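Local coordinates for protein F-112 (Sulfolobus virus-like particle ssv1, PDB 2VQC) that is essential for the virus and, as a compact winged-helix protein, probably binds DNA, at residues I19-L24 with R51-I56; L30-I35 with I41-A46. All coordinates share one frame; numbering follows the deposited sequence.

Interaction 1: I19-L24 with R51-I56; sequences IMYKIL and RALKAI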
loop_
_atom_site.group_PDB
_atom_site.type_symbol
_atom_site.label_atom_id
_atom_site.label_comp_id
_atom_site.label_asym_id
_atom_site.label_seq_id
_atom_site.Cartn_x
_atom_site.Cartn_y
_atom_site.Cartn_z
ATOM N N ILE A 19 1.593 -4.761 6.992
ATOM C CA ILE A 19 2.188 -3.698 7.808
ATOM C C ILE A 19 1.748 -2.343 7.255
ATOM O O ILE A 19 1.311 -1.472 8.010
ATOM C CB ILE A 19 3.732 -3.792 7.862
ATOM C CG1 ILE A 19 4.159 -5.116 8.509
ATOM C CG2 ILE A 19 4.331 -2.621 8.649
ATOM C CD1 ILE A 19 5.647 -5.369 8.465
HETATM N N MSE A 20 1.833 -2.185 5.938
HETATM C CA MSE A 20 1.441 -0.933 5.299
HETATM C C MSE A 20 -0.053 -0.653 5.459
HETATM O O MSE A 20 -0.449 0.499 5.574
HETATM C CB MSE A 20 1.797 -0.939 3.811
HETATM C CG MSE A 20 3.286 -1.030 3.486
HETATM SE SE MSE A 20 4.452 0.275 4.391
HETATM C CE MSE A 20 4.556 -0.647 6.048
ATOM N N TYR A 21 -0.873 -1.700 5.473
ATOM C CA TYR A 21 -2.323 -1.532 5.546
ATOM C C TYR A 21 -2.747 -0.871 6.859
ATOM O O TYR A 21 -3.625 -0.002 6.866
ATOM C CB TYR A 21 -3.037 -2.873 5.380
ATOM C CG TYR A 21 -4.533 -2.745 5.190
ATOM C CD1 TYR A 21 -5.055 -2.227 4.007
ATOM C CD2 TYR A 21 -5.424 -3.145 6.183
ATOM C CE1 TYR A 21 -6.416 -2.104 3.812
ATOM C CE2 TYR A 21 -6.797 -3.030 5.997
ATOM C CZ TYR A 21 -7.284 -2.507 4.802
ATOM O OH TYR A 21 -8.634 -2.379 4.585
ATOM N N LYS A 22 -2.129 -1.269 7.966
ATOM C CA LYS A 22 -2.433 -0.617 9.234
ATOM C C LYS A 22 -1.774 0.758 9.373
ATOM O O LYS A 22 -2.276 1.608 10.105
ATOM C CB LYS A 22 -2.148 -1.525 10.433
ATOM C CG LYS A 22 -0.733 -1.916 10.658
ATOM C CD LYS A 22 -0.686 -2.830 11.870
ATOM C CE LYS A 22 0.715 -3.318 12.125
ATOM N NZ LYS A 22 0.808 -4.193 13.335
ATOM N N ILE A 23 -0.682 0.989 8.650
ATOM C CA ILE A 23 -0.124 2.339 8.531
ATOM C C ILE A 23 -1.073 3.250 7.725
ATOM O O ILE A 23 -1.181 4.449 8.005
ATOM C CB ILE A 23 1.305 2.311 7.929
ATOM C CG1 ILE A 23 2.260 1.670 8.943
ATOM C CG2 ILE A 23 1.778 3.724 7.554
ATOM C CD1 ILE A 23 3.711 1.605 8.511
ATOM N N LEU A 24 -1.768 2.667 6.747
ATOM C CA LEU A 24 -2.767 3.383 5.946
ATOM C C LEU A 24 -3.919 3.899 6.816
ATOM O O LEU A 24 -4.401 5.022 6.636
ATOM C CB LEU A 24 -3.342 2.453 4.866
ATOM C CG LEU A 24 -3.857 3.020 3.532
ATOM C CD1 LEU A 24 -4.967 2.115 2.995
ATOM C CD2 LEU A 24 -4.339 4.450 3.604
ATOM N N ARG A 51 1.677 -4.061 -4.981
ATOM C CA ARG A 51 0.780 -5.001 -5.643
ATOM C C ARG A 51 0.003 -5.851 -4.626
ATOM O O ARG A 51 -1.197 -6.080 -4.795
ATOM C CB ARG A 51 1.560 -5.888 -6.612
ATOM C CG ARG A 51 0.678 -6.695 -7.521
ATOM C CD ARG A 51 1.416 -7.144 -8.767
ATOM N NE ARG A 51 2.485 -8.105 -8.485
ATOM C CZ ARG A 51 3.791 -7.907 -8.694
ATOM N NH1 ARG A 51 4.258 -6.760 -9.191
ATOM N NH2 ARG A 51 4.650 -8.880 -8.403
ATOM N N ALA A 52 0.682 -6.298 -3.568
ATOM C CA ALA A 52 0.026 -7.074 -2.507
ATOM C C ALA A 52 -0.904 -6.192 -1.660
ATOM O O ALA A 52 -1.962 -6.644 -1.213
ATOM C CB ALA A 52 1.059 -7.768 -1.631
ATOM N N LEU A 53 -0.513 -4.937 -1.449
ATOM C CA LEU A 53 -1.350 -3.970 -0.729
ATOM C C LEU A 53 -2.658 -3.716 -1.476
ATOM O O LEU A 53 -3.719 -3.628 -0.861
ATOM C CB LEU A 53 -0.593 -2.651 -0.535
ATOM C CG LEU A 53 -1.271 -1.529 0.260
ATOM C CD1 LEU A 53 -1.805 -2.001 1.618
ATOM C CD2 LEU A 53 -0.285 -0.389 0.447
ATOM N N LYS A 54 -2.572 -3.604 -2.798
ATOM C CA LYS A 54 -3.754 -3.458 -3.646
ATOM C C LYS A 54 -4.706 -4.650 -3.485
ATOM O O LYS A 54 -5.929 -4.470 -3.429
ATOM C CB LYS A 54 -3.324 -3.290 -5.111
ATOM C CG LYS A 54 -4.448 -3.004 -6.098
ATOM C CD LYS A 54 -3.899 -2.882 -7.514
ATOM C CE LYS A 54 -5.003 -2.926 -8.566
ATOM N NZ LYS A 54 -5.870 -1.713 -8.537
ATOM N N ALA A 55 -4.148 -5.858 -3.398
ATOM C CA ALA A 55 -4.955 -7.065 -3.196
ATOM C C ALA A 55 -5.673 -7.040 -1.841
ATOM O O ALA A 55 -6.847 -7.394 -1.763
ATOM C CB ALA A 55 -4.101 -8.322 -3.333
ATOM N N ILE A 56 -4.979 -6.597 -0.791
ATOM C CA ILE A 56 -5.586 -6.468 0.546
ATOM C C ILE A 56 -6.717 -5.433 0.554
ATOM O O ILE A 56 -7.775 -5.674 1.136
ATOM C CB ILE A 56 -4.542 -6.090 1.631
ATOM C CG1 ILE A 56 -3.541 -7.232 1.831
ATOM C CG2 ILE A 56 -5.235 -5.770 2.964
ATOM C CD1 ILE A 56 -2.321 -6.852 2.657
#
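Tyr21, Leu53 and Ile56 make up most of a buried, wholly apolar helix-helix contact near the centre of the chain, where helix 13-27 lies against the C-terminal half of helix 43-59. The short segments cross at -61°, with their axes 10.1 Å apart at closest approach. Ile56 puts its CG2 branch over one face of the Tyr21 ring, a CH-pi contact 3.8 Å from the centroid and 15° off the ring normal. Leu53 meets the same ring differently: its CD1 comes to the edge, near the ring plane, 4.0 Å from Tyr21 CD1. With CG anti to the backbone N (chi1 -177°), Leu53 reaches across to the other helix and forks there, the second branch placing CD2 4.0 Å from Met20 CB. The selenomethionine side chain then bends away from Leu53 and packs on helix 32-39. The ring of Tyr21 is fixed at further points, since Trp77 stacks on it edge-to-face and its OH is hydrogen-bonded to OE1 of Glu63. Leu53 also touches Leu30 and Phe75, on strands 29-30 and 73-77, which ties the helix pair to the sheet. Such a three-helix core backed by a small antiparallel sheet is the hallmark of the winged-helix fold.

Interaction 2: L30-I35 with I41-A46; sequences LTLEDI and ISVPSA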
loop_
_atom_site.group_PDB
_atom_site.type_symbol
_atom_site.label_atom_id
_atom_site.label_comp_id
_atom_site.label_asym_id
_atom_site.label_seq_id
_atom_site.Cartn_x
_atom_site.Cartn_y
_atom_site.Cartn_z
ATOM N N LEU A 30 -1.712 6.579 1.352
ATOM C CA LEU A 30 -0.398 5.983 1.060
ATOM C C LEU A 30 -0.080 6.000 -0.430
ATOM O O LEU A 30 -0.965 5.801 -1.262
ATOM C CB LEU A 30 -0.311 4.526 1.540
ATOM C CG LEU A 30 -0.191 4.200 3.030
ATOM C CD1 LEU A 30 -0.107 2.694 3.185
ATOM C CD2 LEU A 30 1.003 4.858 3.681
ATOM N N THR A 31 1.195 6.232 -0.740
ATOM C CA THR A 31 1.744 6.083 -2.088
ATOM C C THR A 31 3.012 5.222 -2.025
ATOM O O THR A 31 3.481 4.869 -0.941
ATOM C CB THR A 31 2.089 7.443 -2.718
ATOM O OG1 THR A 31 3.155 8.068 -1.986
ATOM C CG2 THR A 31 0.866 8.354 -2.729
ATOM N N LEU A 32 3.567 4.892 -3.186
ATOM C CA LEU A 32 4.766 4.056 -3.239
ATOM C C LEU A 32 5.900 4.653 -2.400
ATOM O O LEU A 32 6.632 3.914 -1.741
ATOM C CB LEU A 32 5.224 3.826 -4.688
ATOM C CG LEU A 32 6.292 2.734 -4.856
ATOM C CD1 LEU A 32 5.684 1.344 -4.725
ATOM C CD2 LEU A 32 7.009 2.876 -6.181
ATOM N N GLU A 33 6.024 5.982 -2.404
ATOM C CA GLU A 33 7.058 6.669 -1.612
ATOM C C GLU A 33 6.991 6.355 -0.122
ATOM O O GLU A 33 8.030 6.305 0.546
ATOM C CB GLU A 33 6.989 8.192 -1.797
ATOM C CG GLU A 33 7.364 8.681 -3.200
ATOM C CD GLU A 33 6.182 8.744 -4.155
ATOM O OE1 GLU A 33 5.176 8.040 -3.933
ATOM O OE2 GLU A 33 6.266 9.500 -5.135
ATOM N N ASP A 34 5.778 6.164 0.398
ATOM C CA ASP A 34 5.584 5.789 1.809
ATOM C C ASP A 34 6.104 4.378 2.116
ATOM O O ASP A 34 6.615 4.120 3.206
ATOM C CB ASP A 34 4.105 5.886 2.196
ATOM C CG ASP A 34 3.583 7.313 2.158
ATOM O OD1 ASP A 34 4.181 8.178 2.827
ATOM O OD2 ASP A 34 2.572 7.570 1.466
ATOM N N ILE A 35 5.967 3.472 1.153
ATOM C CA ILE A 35 6.486 2.112 1.289
ATOM C C ILE A 35 8.016 2.134 1.251
ATOM O O ILE A 35 8.678 1.451 2.035
ATOM C CB ILE A 35 5.941 1.195 0.167
ATOM C CG1 ILE A 35 4.404 1.110 0.245
ATOM C CG2 ILE A 35 6.576 -0.192 0.250
ATOM C CD1 ILE A 35 3.754 0.339 -0.902
ATOM N N ILE A 41 13.880 0.196 1.063
ATOM C CA ILE A 41 14.088 -0.857 0.085
ATOM C C ILE A 41 14.133 -0.262 -1.323
ATOM O O ILE A 41 13.962 0.946 -1.503
ATOM C CB ILE A 41 12.945 -1.907 0.162
ATOM C CG1 ILE A 41 11.572 -1.216 0.099
ATOM C CG2 ILE A 41 13.084 -2.734 1.432
ATOM C CD1 ILE A 41 10.415 -2.155 -0.134
ATOM N N SER A 42 14.366 -1.118 -2.313
ATOM C CA SER A 42 14.414 -0.697 -3.710
ATOM C C SER A 42 13.012 -0.443 -4.292
ATOM O O SER A 42 12.000 -0.851 -3.721
ATOM C CB SER A 42 15.129 -1.761 -4.540
ATOM O OG SER A 42 14.310 -2.909 -4.670
ATOM N N VAL A 43 12.973 0.227 -5.439
ATOM C CA VAL A 43 11.719 0.515 -6.130
ATOM C C VAL A 43 11.018 -0.768 -6.605
ATOM O O VAL A 43 9.812 -0.920 -6.388
ATOM C CB VAL A 43 11.936 1.517 -7.295
ATOM C CG1 VAL A 43 10.727 1.560 -8.233
ATOM C CG2 VAL A 43 12.228 2.913 -6.735
ATOM N N PRO A 44 11.756 -1.691 -7.256
ATOM C CA PRO A 44 11.123 -2.958 -7.642
ATOM C C PRO A 44 10.498 -3.721 -6.460
ATOM O O PRO A 44 9.392 -4.247 -6.590
ATOM C CB PRO A 44 12.279 -3.754 -8.258
ATOM C CG PRO A 44 13.239 -2.725 -8.724
ATOM C CD PRO A 44 13.162 -1.635 -7.698
ATOM N N SER A 45 11.199 -3.767 -5.326
ATOM C CA SER A 45 10.683 -4.419 -4.111
ATOM C C SER A 45 9.424 -3.736 -3.595
ATOM O O SER A 45 8.472 -4.397 -3.194
ATOM C CB SER A 45 11.732 -4.419 -2.997
ATOM O OG SER A 45 12.855 -5.199 -3.353
ATOM N N ALA A 46 9.441 -2.408 -3.593
ATOM C CA ALA A 46 8.303 -1.616 -3.144
ATOM C C ALA A 46 7.076 -1.846 -4.027
ATOM O O ALA A 46 5.952 -1.875 -3.519
ATOM C CB ALA A 46 8.670 -0.142 -3.121
#
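Leu32 and Ile35, one turn apart on helix 32-39, close on Ala46 from two directions, and the small methyl of Ala46 lets the backbones come near, with the CA atoms of Ile35 and Ala46 6.1 Å apart. Leu32 extends with CG anti to its backbone N (chi1 -168°), which carries the isobutyl fork to the start of helix 43-59. There the branches part: CD1 lies 3.7 Å from Ala46 CB and 3.4 Å from the carbonyl oxygen Ala46 O, while CD2 faces Val43 CG1 at a looser 4.4 Å. Ile35 uses its CG2 branch, 4.0 Å from Ala46 CB, and the same methyl meets the end of Ile41, whose CD1 swings in to 4.3 Å.

Polar groups hold the two helix starts. At the N-cap Thr31, the hydroxyl OG1 donates to Glu33 OE1 over 2.8 Å, arriving from above the carboxylate plane, and the amide N bonds to Asp34 OD2 at 2.9 Å on its anti lone pair. At the second N-cap, Ser42 and Ser45 share a hydroxyl-hydroxyl bond. No hydrogen bond spans the two segments; the helix-turn-helix junction is held here by van der Waals contact between apolar side chains, while the polar bonds of the two N-caps stay within their own segments and Glu33 reaches out through its other oxygen to a salt bridge with Lys72.

Both contacts use helix 43-59, interaction 2 (30-35 with 41-46) at its N-terminal end and interaction 1 (19-24 with 51-56) further along, with centres about 12 Å apart. Along the chain helix 13-27, strand 29-30 and helix 32-39 precede the shared helix, and interaction 2 is nested inside the loop that interaction 1 closes. The two meet directly: Leu30 CD1 packs 3.3 Å from Met20 O, and Ile35 CG1 sits 4.0 Å from Met20 CG. One continuous core thus unites the three helices. Helices 32-39 and 43-59 form the helix-turn-helix, whose second helix probably serves in DNA recognition, as in other winged-helix proteins.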